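Protein transport protein SEC7 (PDB 4OIY) activates the small GTPase ARF1 at the trans-Golgi network as a guanine nucleotide exchange factor, supporting Golgi vesicle traffic, and is represented here by its catalytic Sec7 domain. Local coordinates at residues A[59-64]-A[98-103]; A[72-77]-A[109-114]; A[76-81]-A[93-98]; A[130-135]-A[166-171]. All blocks are in the same frame, centred on the assembly; numbering follows the deposited sequence.

Overall arrangement
Contacts 1, 2 and 3 form one continuous body of the all-helical Sec7 domain, their centres 9 to 11 Å apart. Helix 68-79 serves both contact 2 and contact 3, and Ser98 belongs to both contact 1 and contact 3. Phe99 of contact 1 stacks on Phe111 of contact 2, while the salt bridge from Lys114 NZ to Asp79 OD1, 3.0 Å, ties contact 2 to contact 3. Contact 4 lies apart, its centre 19 Å from that of contact 2, but Tyr134 still packs on helix 105-122. Asp121, a magnesium-binding residue, has its side chain about 8 Å from that of Lys114 and about 9 Å from that of Val78.

Contact 1 (A[59-64]-A[98-103]); sequences VGDYLG and SFRLPG
Gly60, on helix 56-64, meets the irregular chain 98-103 almost backbone to backbone, its CA only 4.9 Å from the CA of Arg100. The Gly60 CA-H group points at the carbonyl of Arg100, with CA to O 3.3 Å and an angle of 163° at the hydrogen. A side chain on Gly60 would collide with this same oxygen, and the absence of one allows the close approach. On one side of this point Phe99 packs across Val59 at about a right angle, Val59 CG1 lying 4.1 Å from Phe99 CB. Phe99 CG is set between the backbone N and the carbonyl carbon (chi1 69°), and the ring atom Phe99 CD2 lies 3.9 Å from Gly60 CA. The ring is built into an aromatic cluster, stacked on Phe111 and edge-to-face with Phe95. Further along the loop, Pro102 sets CG 3.6 Å from Gly60 O and also touches the CA of Gly64.

The polar border is mediated by water. Asp61 OD1 and Arg100 NH2 are 4.4 Å apart, beyond a salt bridge, and one water spans them, giving a hydrogen bond to Asp61 OD1 and accepting one from Arg100 NH2 at 2.9 Å. A second water, in the guanidinium plane, takes the N-H of Arg100 NE and lies 2.7 Å from Asp61 OD1. The opposite charges would probably still attract across this hydrated gap. The sequence FRLPG begins a signature motif of Sec7 domains, the loop that in this family leads into the glutamate finger used in nucleotide exchange; here that loop is laid along helix 56-64.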
loop_
_atom_site.group_PDB
_atom_site.type_symbol
_atom_site.label_atom_id
_atom_site.label_comp_id
_atom_site.label_asym_id
_atom_site.label_seq_id
_atom_site.Cartn_x
_atom_site.Cartn_y
_atom_site.Cartn_z
ATOM N N VAL A 59 -8.651 7.302 1.136
ATOM C CA VAL A 59 -7.773 6.691 2.140
ATOM C C VAL A 59 -6.307 6.952 1.789
ATOM O O VAL A 59 -5.521 7.351 2.644
ATOM C CB VAL A 59 -8.044 5.170 2.282
ATOM C CG1 VAL A 59 -6.992 4.506 3.165
ATOM C CG2 VAL A 59 -9.441 4.921 2.836
ATOM N N GLY A 60 -5.934 6.722 0.535
ATOM C CA GLY A 60 -4.547 6.899 0.130
ATOM C C GLY A 60 -4.092 8.336 0.290
ATOM O O GLY A 60 -2.979 8.605 0.741
ATOM N N ASP A 61 -4.952 9.271 -0.087
ATOM C CA ASP A 61 -4.611 10.684 0.035
ATOM C C ASP A 61 -4.469 11.084 1.506
ATOM O O ASP A 61 -3.582 11.856 1.850
ATOM C CB ASP A 61 -5.649 11.540 -0.693
ATOM C CG ASP A 61 -5.451 11.554 -2.212
ATOM O OD1 ASP A 61 -4.639 10.784 -2.751
ATOM O OD2 ASP A 61 -6.105 12.376 -2.878
ATOM N N TYR A 62 -5.314 10.529 2.369
ATOM C CA TYR A 62 -5.264 10.795 3.804
ATOM C C TYR A 62 -3.965 10.253 4.406
ATOM O O TYR A 62 -3.280 10.951 5.143
ATOM C CB TYR A 62 -6.487 10.164 4.468
ATOM C CG TYR A 62 -6.586 10.315 5.969
ATOM C CD1 TYR A 62 -6.591 11.564 6.569
ATOM C CD2 TYR A 62 -6.730 9.200 6.785
ATOM C CE1 TYR A 62 -6.725 11.695 7.938
ATOM C CE2 TYR A 62 -6.858 9.321 8.156
ATOM C CZ TYR A 62 -6.845 10.572 8.724
ATOM O OH TYR A 62 -6.984 10.693 10.086
ATOM N N LEU A 63 -3.628 9.015 4.073
ATOM C CA LEU A 63 -2.394 8.408 4.561
ATOM C C LEU A 63 -1.152 9.081 3.993
ATOM O O LEU A 63 -0.082 9.036 4.615
ATOM C CB LEU A 63 -2.355 6.921 4.203
ATOM C CG LEU A 63 -3.415 6.030 4.853
ATOM C CD1 LEU A 63 -3.247 4.623 4.310
ATOM C CD2 LEU A 63 -3.332 6.066 6.370
ATOM N N GLY A 64 -1.299 9.691 2.819
ATOM C CA GLY A 64 -0.186 10.308 2.116
ATOM C C GLY A 64 0.093 11.755 2.465
ATOM O O GLY A 64 1.080 12.299 1.980
ATOM N N SER A 98 -5.134 -2.181 -0.974
ATOM C CA SER A 98 -5.865 -1.628 0.182
ATOM C C SER A 98 -6.045 -0.099 0.180
ATOM O O SER A 98 -6.764 0.437 1.026
ATOM C CB SER A 98 -5.190 -2.053 1.490
ATOM O OG SER A 98 -3.974 -1.359 1.722
ATOM N N PHE A 99 -5.371 0.597 -0.730
ATOM C CA PHE A 99 -5.483 2.049 -0.877
ATOM C C PHE A 99 -4.916 2.436 -2.246
ATOM O O PHE A 99 -4.229 1.643 -2.885
ATOM C CB PHE A 99 -4.704 2.769 0.229
ATOM C CG PHE A 99 -3.216 2.622 0.099
ATOM C CD1 PHE A 99 -2.579 1.467 0.509
ATOM C CD2 PHE A 99 -2.455 3.630 -0.459
ATOM C CE1 PHE A 99 -1.205 1.323 0.369
ATOM C CE2 PHE A 99 -1.086 3.500 -0.599
ATOM C CZ PHE A 99 -0.452 2.347 -0.183
ATOM N N ARG A 100 -5.214 3.650 -2.700
ATOM C CA ARG A 100 -4.597 4.184 -3.914
ATOM C C ARG A 100 -3.396 5.049 -3.581
ATOM O O ARG A 100 -3.509 6.012 -2.827
ATOM C CB ARG A 100 -5.600 5.026 -4.698
ATOM C CG ARG A 100 -5.082 5.471 -6.056
ATOM C CD ARG A 100 -6.092 6.314 -6.810
ATOM N NE ARG A 100 -6.062 7.720 -6.421
ATOM C CZ ARG A 100 -6.749 8.690 -7.025
ATOM N NH1 ARG A 100 -7.550 8.417 -8.046
ATOM N NH2 ARG A 100 -6.639 9.936 -6.593
ATOM N N LEU A 101 -2.235 4.707 -4.145
ATOM C CA LEU A 101 -1.048 5.531 -3.977
ATOM C C LEU A 101 -1.323 6.942 -4.483
ATOM O O LEU A 101 -1.927 7.092 -5.548
ATOM C CB LEU A 101 0.154 4.952 -4.738
ATOM C CG LEU A 101 0.917 3.803 -4.069
ATOM C CD1 LEU A 101 1.841 3.159 -5.081
ATOM C CD2 LEU A 101 1.707 4.271 -2.861
ATOM N N PRO A 102 -0.895 7.966 -3.717
ATOM C CA PRO A 102 -0.958 9.350 -4.194
ATOM C C PRO A 102 -0.057 9.582 -5.391
ATOM O O PRO A 102 0.703 8.692 -5.803
ATOM C CB PRO A 102 -0.430 10.166 -3.017
ATOM C CG PRO A 102 -0.603 9.304 -1.824
ATOM C CD PRO A 102 -0.458 7.895 -2.312
ATOM N N GLY A 103 -0.125 10.801 -5.910
ATOM C CA GLY A 103 0.567 11.161 -7.125
ATOM C C GLY A 103 2.020 11.524 -6.945
ATOM O O GLY A 103 2.860 11.082 -7.724
HETATM O O HOH W 1 -4.803 8.289 -3.859
HETATM O O HOH W 2 -4.253 11.092 -5.439
#

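Contact 2 (A[72-77]-A[109-114]); sequences AIMHAF and DRFMLK
A Met-aromatic contact between Met74 and Phe111 joins two helices of the Sec7 domain, 68-79 and 105-122; over residues 72-77 and 109-114 the axes approach to 10.2 Å and run in broadly the same direction, 36° apart. Met74 has CG anti to its backbone N (chi1 -174°), which brings CG to 3.5 Å from Phe111 CE1. The chain then bends at both remaining torsions: SD lies 4.6 Å from the centroid of the Phe111 ring, 34° off its normal, and CE sits over one face. Met74 CE also lies against the neighbouring residue, 3.6 Å from Arg110 O and near Arg110 CB. An alanine in place of Met74 would probably open a gap beside Phe111 and Arg110, leaving the ring freer to shift.

One turn after Phe111, the aliphatic part of Lys114 passes His75, the residue next to Met74. Lys114 CD lies 3.7 Å from His75 CD2, and CE reaches 3.5 Å from His75 O, while the ammonium group continues to a salt bridge with Asp79. A water gives a hydrogen bond to Arg110 O at 2.8 Å and makes a longer one with His75 NE2, bridging the two helices from side chain to backbone carbonyl.

Around the pair, Leu63 of helix 56-64 covers both Phe77 and Phe111. Helix 41-50 packs on Phe77 through Leu49, whereas Met112, turned away from helix 68-79, meets Ser137 and Tyr138 of helix 130-148.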
loop_
_atom_site.group_PDB
_atom_site.type_symbol
_atom_site.label_atom_id
_atom_site.label_comp_id
_atom_site.label_asym_id
_atom_site.label_seq_id
_atom_site.Cartn_x
_atom_site.Cartn_y
_atom_site.Cartn_z
ATOM N N ALA A 72 2.334 9.309 10.833
ATOM C CA ALA A 72 2.223 8.369 11.949
ATOM C C ALA A 72 1.081 7.369 11.740
ATOM O O ALA A 72 1.245 6.173 12.005
ATOM C CB ALA A 72 2.059 9.125 13.260
ATOM N N ILE A 73 -0.055 7.853 11.241
ATOM C CA ILE A 73 -1.196 6.988 10.932
ATOM C C ILE A 73 -0.811 6.008 9.826
ATOM O O ILE A 73 -1.156 4.830 9.892
ATOM C CB ILE A 73 -2.450 7.804 10.512
ATOM C CG1 ILE A 73 -2.966 8.637 11.692
ATOM C CG2 ILE A 73 -3.566 6.887 10.008
ATOM C CD1 ILE A 73 -3.867 9.786 11.289
ATOM N N MET A 74 -0.122 6.497 8.801
ATOM C CA MET A 74 0.312 5.630 7.711
ATOM C C MET A 74 1.269 4.554 8.218
ATOM O O MET A 74 1.179 3.410 7.805
ATOM C CB MET A 74 0.956 6.448 6.591
ATOM C CG MET A 74 1.309 5.639 5.353
ATOM S SD MET A 74 2.970 4.947 5.414
ATOM C CE MET A 74 3.868 6.412 4.923
ATOM N N HIS A 75 2.187 4.918 9.111
ATOM C CA HIS A 75 3.095 3.920 9.664
ATOM C C HIS A 75 2.325 2.845 10.435
ATOM O O HIS A 75 2.601 1.643 10.289
ATOM C CB HIS A 75 4.165 4.581 10.515
ATOM C CG HIS A 75 5.166 5.353 9.709
ATOM N ND1 HIS A 75 6.070 6.225 10.278
ATOM C CD2 HIS A 75 5.395 5.391 8.376
ATOM C CE1 HIS A 75 6.822 6.755 9.329
ATOM N NE2 HIS A 75 6.435 6.261 8.166
ATOM N N ALA A 76 1.339 3.276 11.218
ATOM C CA ALA A 76 0.473 2.334 11.938
ATOM C C ALA A 76 -0.318 1.452 10.972
ATOM O O ALA A 76 -0.525 0.280 11.226
ATOM C CB ALA A 76 -0.484 3.074 12.857
ATOM N N PHE A 77 -0.760 2.027 9.867
ATOM C CA PHE A 77 -1.519 1.294 8.854
ATOM C C PHE A 77 -0.668 0.142 8.309
ATOM O O PHE A 77 -1.115 -1.003 8.279
ATOM C CB PHE A 77 -1.925 2.296 7.764
ATOM C CG PHE A 77 -2.728 1.731 6.625
ATOM C CD1 PHE A 77 -4.114 1.691 6.692
ATOM C CD2 PHE A 77 -2.102 1.332 5.454
ATOM C CE1 PHE A 77 -4.860 1.222 5.627
ATOM C CE2 PHE A 77 -2.842 0.846 4.388
ATOM C CZ PHE A 77 -4.224 0.807 4.474
ATOM N N ASP A 109 7.260 7.464 -1.946
ATOM C CA ASP A 109 8.479 6.975 -1.318
ATOM C C ASP A 109 8.270 6.667 0.172
ATOM O O ASP A 109 8.835 5.705 0.691
ATOM C CB ASP A 109 9.630 7.973 -1.498
ATOM C CG ASP A 109 10.103 8.109 -2.959
ATOM O OD1 ASP A 109 9.771 7.271 -3.822
ATOM O OD2 ASP A 109 10.812 9.103 -3.251
ATOM N N ARG A 110 7.482 7.491 0.857
ATOM C CA ARG A 110 7.157 7.240 2.270
ATOM C C ARG A 110 6.436 5.899 2.447
ATOM O O ARG A 110 6.807 5.098 3.321
ATOM C CB ARG A 110 6.311 8.380 2.852
ATOM C CG ARG A 110 7.042 9.710 2.981
ATOM C CD ARG A 110 6.370 10.603 4.019
ATOM N NE ARG A 110 5.102 11.188 3.587
ATOM C CZ ARG A 110 4.997 12.292 2.849
ATOM N NH1 ARG A 110 3.803 12.747 2.513
ATOM N NH2 ARG A 110 6.083 12.939 2.432
ATOM N N PHE A 111 5.412 5.653 1.631
ATOM C CA PHE A 111 4.694 4.372 1.666
ATOM C C PHE A 111 5.631 3.200 1.400
ATOM O O PHE A 111 5.608 2.195 2.125
ATOM C CB PHE A 111 3.582 4.325 0.621
ATOM C CG PHE A 111 2.373 5.143 0.961
ATOM C CD1 PHE A 111 1.361 4.613 1.740
ATOM C CD2 PHE A 111 2.233 6.426 0.467
ATOM C CE1 PHE A 111 0.235 5.352 2.029
ATOM C CE2 PHE A 111 1.102 7.173 0.749
ATOM C CZ PHE A 111 0.108 6.636 1.542
ATOM N N MET A 112 6.437 3.307 0.346
ATOM C CA MET A 112 7.206 2.165 -0.115
ATOM C C MET A 112 8.376 1.876 0.803
ATOM O O MET A 112 8.750 0.714 0.965
ATOM C CB MET A 112 7.627 2.350 -1.577
ATOM C CG MET A 112 6.426 2.580 -2.509
ATOM S SD MET A 112 5.010 1.477 -2.231
ATOM C CE MET A 112 5.855 -0.044 -2.567
ATOM N N LEU A 113 8.939 2.911 1.433
ATOM C CA LEU A 113 10.000 2.679 2.420
ATOM C C LEU A 113 9.456 1.974 3.655
ATOM O O LEU A 113 10.086 1.041 4.160
ATOM C CB LEU A 113 10.735 3.966 2.808
ATOM C CG LEU A 113 11.862 3.770 3.834
ATOM C CD1 LEU A 113 12.927 2.801 3.339
ATOM C CD2 LEU A 113 12.459 5.125 4.187
ATOM N N LYS A 114 8.287 2.395 4.133
ATOM C CA LYS A 114 7.680 1.747 5.291
ATOM C C LYS A 114 7.265 0.314 4.961
ATOM O O LYS A 114 7.459 -0.591 5.773
ATOM C CB LYS A 114 6.480 2.539 5.794
ATOM C CG LYS A 114 5.809 1.948 7.020
ATOM C CD LYS A 114 6.699 1.907 8.255
ATOM C CE LYS A 114 5.938 1.281 9.416
ATOM N NZ LYS A 114 6.768 1.033 10.622
HETATM O O HOH W 3 8.345 6.071 5.511
#

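Contact 3 (A[76-81]-A[93-98]); sequences AFVDEF and RSFLQS
An edge-to-face aromatic contact between Phe81 and Phe95 joins the C-terminal end of helix 68-79 and the residues after it to the end of helix 88-96, near the middle of the Sec7 domain. The edge of Phe95 is directed at the face of Phe81, with centroids 5.5 Å apart and planes at 81°. Phe95 CD1 stands above the Phe81 plane, displaced toward the rim. Farther round the Phe95 ring, CE1 meets Val78 CG2 at 3.7 Å and, less closely, Phe77 CE2.

Two serine hydroxyls complete the cluster. Ser98 OG lies at the edges of two rings, 3.5 Å from Phe77 CZ and equally far from Phe81 CZ, and Ser94 OG lies near the Phe81 plane, 3.6 Å from Phe81 CE2. With OG between the backbone N and the carbonyl carbon (chi1 74°), Ser98 donates to Phe95 O at 2.6 Å, in the carbonyl plane and on a lone pair. Ser98 N binds the same oxygen, which is thus gripped twice where helix 88-96 ends.

Because the Ser98 proton is committed to Phe95 O, its oxygen probably faces the weakly positive ring-edge hydrogens of Phe77 and Phe81 as a partially negative atom.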
loop_
_atom_site.group_PDB
_atom_site.type_symbol
_atom_site.label_atom_id
_atom_site.label_comp_id
_atom_site.label_asym_id
_atom_site.label_seq_id
_atom_site.Cartn_x
_atom_site.Cartn_y
_atom_site.Cartn_z
ATOM N N ALA A 76 1.339 3.276 11.218
ATOM C CA ALA A 76 0.473 2.334 11.938
ATOM C C ALA A 76 -0.318 1.452 10.972
ATOM O O ALA A 76 -0.525 0.280 11.226
ATOM C CB ALA A 76 -0.484 3.074 12.857
ATOM N N PHE A 77 -0.760 2.027 9.867
ATOM C CA PHE A 77 -1.519 1.294 8.854
ATOM C C PHE A 77 -0.668 0.142 8.309
ATOM O O PHE A 77 -1.115 -1.003 8.279
ATOM C CB PHE A 77 -1.925 2.296 7.764
ATOM C CG PHE A 77 -2.728 1.731 6.625
ATOM C CD1 PHE A 77 -4.114 1.691 6.692
ATOM C CD2 PHE A 77 -2.102 1.332 5.454
ATOM C CE1 PHE A 77 -4.860 1.222 5.627
ATOM C CE2 PHE A 77 -2.842 0.846 4.388
ATOM C CZ PHE A 77 -4.224 0.807 4.474
ATOM N N VAL A 78 0.565 0.447 7.910
ATOM C CA VAL A 78 1.485 -0.584 7.416
ATOM C C VAL A 78 1.764 -1.614 8.514
ATOM O O VAL A 78 1.842 -2.802 8.232
ATOM C CB VAL A 78 2.812 0.001 6.876
ATOM C CG1 VAL A 78 3.683 -1.101 6.288
ATOM C CG2 VAL A 78 2.539 1.059 5.814
ATOM N N ASP A 79 1.877 -1.156 9.758
ATOM C CA ASP A 79 2.161 -2.057 10.885
ATOM C C ASP A 79 1.070 -3.094 11.132
ATOM O O ASP A 79 1.340 -4.113 11.770
ATOM C CB ASP A 79 2.377 -1.275 12.189
ATOM C CG ASP A 79 3.744 -0.641 12.287
ATOM O OD1 ASP A 79 4.640 -0.946 11.469
ATOM O OD2 ASP A 79 3.926 0.172 13.226
ATOM N N GLU A 80 -0.152 -2.835 10.665
ATOM C CA GLU A 80 -1.262 -3.786 10.813
ATOM C C GLU A 80 -1.180 -4.979 9.862
ATOM O O GLU A 80 -1.848 -5.988 10.075
ATOM C CB GLU A 80 -2.601 -3.070 10.634
ATOM C CG GLU A 80 -2.896 -2.090 11.751
ATOM C CD GLU A 80 -3.072 -2.791 13.082
ATOM O OE1 GLU A 80 -3.893 -3.725 13.148
ATOM O OE2 GLU A 80 -2.381 -2.414 14.048
ATOM N N PHE A 81 -0.361 -4.874 8.825
ATOM C CA PHE A 81 -0.228 -5.953 7.855
ATOM C C PHE A 81 0.679 -7.047 8.389
ATOM O O PHE A 81 1.694 -6.766 9.046
ATOM C CB PHE A 81 0.337 -5.438 6.529
ATOM C CG PHE A 81 -0.655 -4.675 5.710
ATOM C CD1 PHE A 81 -0.974 -3.374 6.047
ATOM C CD2 PHE A 81 -1.276 -5.259 4.612
ATOM C CE1 PHE A 81 -1.893 -2.660 5.310
ATOM C CE2 PHE A 81 -2.208 -4.555 3.877
ATOM C CZ PHE A 81 -2.507 -3.246 4.222
ATOM N N ARG A 93 0.921 -7.022 -3.241
ATOM C CA ARG A 93 -0.454 -7.121 -3.730
ATOM C C ARG A 93 -1.431 -6.815 -2.598
ATOM O O ARG A 93 -2.364 -6.023 -2.766
ATOM C CB ARG A 93 -0.760 -8.503 -4.343
ATOM C CG ARG A 93 -2.118 -8.512 -5.048
ATOM C CD ARG A 93 -2.480 -9.766 -5.835
ATOM N NE ARG A 93 -1.522 -10.167 -6.873
ATOM C CZ ARG A 93 -0.550 -11.059 -6.700
ATOM N NH1 ARG A 93 -0.363 -11.636 -5.518
ATOM N NH2 ARG A 93 0.255 -11.365 -7.705
ATOM N N SER A 94 -1.203 -7.427 -1.442
ATOM C CA SER A 94 -2.039 -7.194 -0.271
ATOM C C SER A 94 -2.042 -5.712 0.110
ATOM O O SER A 94 -3.089 -5.119 0.349
ATOM C CB SER A 94 -1.549 -8.036 0.906
ATOM O OG SER A 94 -2.234 -7.694 2.098
ATOM N N PHE A 95 -0.856 -5.120 0.120
ATOM C CA PHE A 95 -0.686 -3.728 0.514
ATOM C C PHE A 95 -1.325 -2.752 -0.487
ATOM O O PHE A 95 -2.154 -1.920 -0.113
ATOM C CB PHE A 95 0.811 -3.447 0.661
ATOM C CG PHE A 95 1.133 -2.074 1.178
ATOM C CD1 PHE A 95 0.617 -1.629 2.382
ATOM C CD2 PHE A 95 1.999 -1.244 0.477
ATOM C CE1 PHE A 95 0.923 -0.362 2.859
ATOM C CE2 PHE A 95 2.318 0.015 0.949
ATOM C CZ PHE A 95 1.781 0.458 2.146
ATOM N N LEU A 96 -0.940 -2.847 -1.753
ATOM C CA LEU A 96 -1.368 -1.853 -2.745
ATOM C C LEU A 96 -2.828 -1.966 -3.153
ATOM O O LEU A 96 -3.374 -1.023 -3.711
ATOM C CB LEU A 96 -0.484 -1.899 -3.992
ATOM C CG LEU A 96 0.987 -1.523 -3.793
ATOM C CD1 LEU A 96 1.731 -1.642 -5.114
ATOM C CD2 LEU A 96 1.143 -0.122 -3.218
ATOM N N GLN A 97 -3.467 -3.099 -2.874
ATOM C CA GLN A 97 -4.890 -3.250 -3.174
ATOM C C GLN A 97 -5.765 -2.711 -2.028
ATOM O O GLN A 97 -7.007 -2.767 -2.104
ATOM C CB GLN A 97 -5.210 -4.722 -3.478
ATOM C CG GLN A 97 -4.622 -5.187 -4.804
ATOM C CD GLN A 97 -4.978 -6.624 -5.161
ATOM O OE1 GLN A 97 -5.411 -7.404 -4.311
ATOM N NE2 GLN A 97 -4.787 -6.978 -6.428
ATOM N N SER A 98 -5.134 -2.181 -0.974
ATOM C CA SER A 98 -5.865 -1.628 0.182
ATOM C C SER A 98 -6.045 -0.099 0.180
ATOM O O SER A 98 -6.764 0.437 1.026
ATOM C CB SER A 98 -5.190 -2.053 1.490
ATOM O OG SER A 98 -3.974 -1.359 1.722
#

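Contact 4 (A[130-135]-A[166-171]); sequences ADTAYV and EGIDNG
Ile168, which has the most surface buried here, receives Thr132 at its carbonyl and Val135 at its side chain. Thr132 OG1, anti to its own carbonyl carbon and beside the backbone N (chi1 -57°), gives a hydrogen bond of 2.9 Å to Ile168 O. The donor stands tilted 21° from the carbonyl plane, with a C=O...OG1 angle of 142°. The other branch of the threonine, CG2, is 3.6 Å from that same oxygen, so both branches of Thr132 rest against the Ile168 carbonyl. On the loop side Asn170 N makes a weak bond of 3.2 Å to Ile168 O, closing an inverse gamma turn centred on Asp169.

The threonine hydroxyl is also an acceptor: a water donates to Thr132 OG1 at 2.6 Å and to Asp169 OD1 at 2.8 Å, linking the carboxylate to the helix although the Asp169 CB points away from it. An alanine at Thr132 would probably deprive Ile168 O of its hydroxyl donor and the water of its partner on the helix.

One helical turn on, the Val135 and Ile168 side chains lie alongside one another, running opposite ways. Val135 CG2 lies 3.7 Å from Ile168 CG2 and about as close to CB, the branch point, and Ile168 CD1 lies 3.9 Å from Val135 CG2.

The contact thus fastens the loop between helices 158-164 and 176-188 to the first turns of helix 130-148. Leu174 of the same loop packs on Ile168 and Asp169, and helix 130-148 lies on helix 105-122, where Ala133 and Tyr134 touch Ala116.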
loop_
_atom_site.group_PDB
_atom_site.type_symbol
_atom_site.label_atom_id
_atom_site.label_comp_id
_atom_site.label_asym_id
_atom_site.label_seq_id
_atom_site.Cartn_x
_atom_site.Cartn_y
_atom_site.Cartn_z
ATOM N N ALA A 130 16.686 -3.411 3.802
ATOM C CA ALA A 130 15.396 -2.880 3.369
ATOM C C ALA A 130 15.482 -2.153 2.022
ATOM O O ALA A 130 14.524 -2.157 1.258
ATOM C CB ALA A 130 14.815 -1.955 4.432
ATOM N N ASP A 131 16.627 -1.547 1.719
ATOM C CA ASP A 131 16.788 -0.792 0.470
ATOM C C ASP A 131 16.568 -1.712 -0.732
ATOM O O ASP A 131 16.059 -1.285 -1.754
ATOM C CB ASP A 131 18.187 -0.149 0.400
ATOM C CG ASP A 131 18.267 1.005 -0.584
ATOM O OD1 ASP A 131 17.247 1.671 -0.822
ATOM O OD2 ASP A 131 19.376 1.270 -1.102
ATOM N N THR A 132 16.940 -2.980 -0.596
ATOM C CA THR A 132 16.721 -3.956 -1.665
ATOM C C THR A 132 15.231 -4.165 -1.905
ATOM O O THR A 132 14.778 -4.129 -3.042
ATOM C CB THR A 132 17.372 -5.299 -1.316
ATOM O OG1 THR A 132 18.770 -5.098 -1.070
ATOM C CG2 THR A 132 17.184 -6.304 -2.435
ATOM N N ALA A 133 14.471 -4.362 -0.829
ATOM C CA ALA A 133 13.025 -4.527 -0.945
ATOM C C ALA A 133 12.358 -3.250 -1.470
ATOM O O ALA A 133 11.421 -3.307 -2.261
ATOM C CB ALA A 133 12.421 -4.941 0.389
ATOM N N TYR A 134 12.865 -2.102 -1.030
ATOM C CA TYR A 134 12.375 -0.797 -1.458
ATOM C C TYR A 134 12.487 -0.633 -2.971
ATOM O O TYR A 134 11.498 -0.395 -3.648
ATOM C CB TYR A 134 13.159 0.305 -0.734
ATOM C CG TYR A 134 12.869 1.740 -1.148
ATOM C CD1 TYR A 134 11.687 2.373 -0.786
ATOM C CD2 TYR A 134 13.820 2.488 -1.832
ATOM C CE1 TYR A 134 11.448 3.691 -1.129
ATOM C CE2 TYR A 134 13.583 3.805 -2.182
ATOM C CZ TYR A 134 12.398 4.405 -1.828
ATOM O OH TYR A 134 12.173 5.725 -2.172
ATOM N N VAL A 135 13.695 -0.784 -3.515
ATOM C CA VAL A 135 13.866 -0.582 -4.955
ATOM C C VAL A 135 13.174 -1.656 -5.782
ATOM O O VAL A 135 12.640 -1.377 -6.858
ATOM C CB VAL A 135 15.340 -0.441 -5.392
ATOM C CG1 VAL A 135 15.994 0.739 -4.688
ATOM C CG2 VAL A 135 16.115 -1.732 -5.182
ATOM N N GLU A 166 19.591 -4.969 -11.682
ATOM C CA GLU A 166 21.016 -5.248 -11.531
ATOM C C GLU A 166 21.572 -4.535 -10.301
ATOM O O GLU A 166 21.273 -3.366 -10.057
ATOM C CB GLU A 166 21.792 -4.839 -12.783
ATOM C CG GLU A 166 21.629 -5.827 -13.924
ATOM C CD GLU A 166 22.363 -5.415 -15.187
ATOM O OE1 GLU A 166 23.131 -4.419 -15.166
ATOM O OE2 GLU A 166 22.165 -6.105 -16.209
ATOM N N GLY A 167 22.345 -5.273 -9.512
ATOM C CA GLY A 167 23.097 -4.714 -8.401
ATOM C C GLY A 167 22.348 -4.399 -7.120
ATOM O O GLY A 167 22.954 -3.895 -6.177
ATOM N N ILE A 168 21.051 -4.692 -7.054
ATOM C CA ILE A 168 20.235 -4.187 -5.944
ATOM C C ILE A 168 20.411 -4.923 -4.618
ATOM O O ILE A 168 19.986 -4.417 -3.584
ATOM C CB ILE A 168 18.725 -4.077 -6.288
ATOM C CG1 ILE A 168 18.063 -5.456 -6.446
ATOM C CG2 ILE A 168 18.539 -3.200 -7.523
ATOM C CD1 ILE A 168 16.548 -5.393 -6.439
ATOM N N ASP A 169 21.040 -6.099 -4.637
ATOM C CA ASP A 169 21.267 -6.860 -3.409
ATOM C C ASP A 169 22.615 -6.487 -2.800
ATOM O O ASP A 169 23.596 -7.208 -2.947
ATOM C CB ASP A 169 21.192 -8.365 -3.679
ATOM C CG ASP A 169 21.312 -9.195 -2.409
ATOM O OD1 ASP A 169 20.958 -8.696 -1.317
ATOM O OD2 ASP A 169 21.770 -10.353 -2.502
ATOM N N ASN A 170 22.649 -5.341 -2.131
ATOM C CA ASN A 170 23.866 -4.828 -1.503
ATOM C C ASN A 170 25.031 -4.709 -2.501
ATOM O O ASN A 170 26.195 -4.946 -2.159
ATOM C CB ASN A 170 24.238 -5.700 -0.291
ATOM C CG ASN A 170 24.790 -4.894 0.878
ATOM O OD1 ASN A 170 24.600 -3.679 0.971
ATOM N ND2 ASN A 170 25.467 -5.582 1.789
ATOM N N GLY A 171 24.710 -4.344 -3.740
ATOM C CA GLY A 171 25.733 -4.124 -4.761
ATOM C C GLY A 171 25.987 -5.336 -5.634
ATOM O O GLY A 171 26.893 -5.315 -6.464
HETATM O O HOH W 4 19.820 -6.845 0.515
#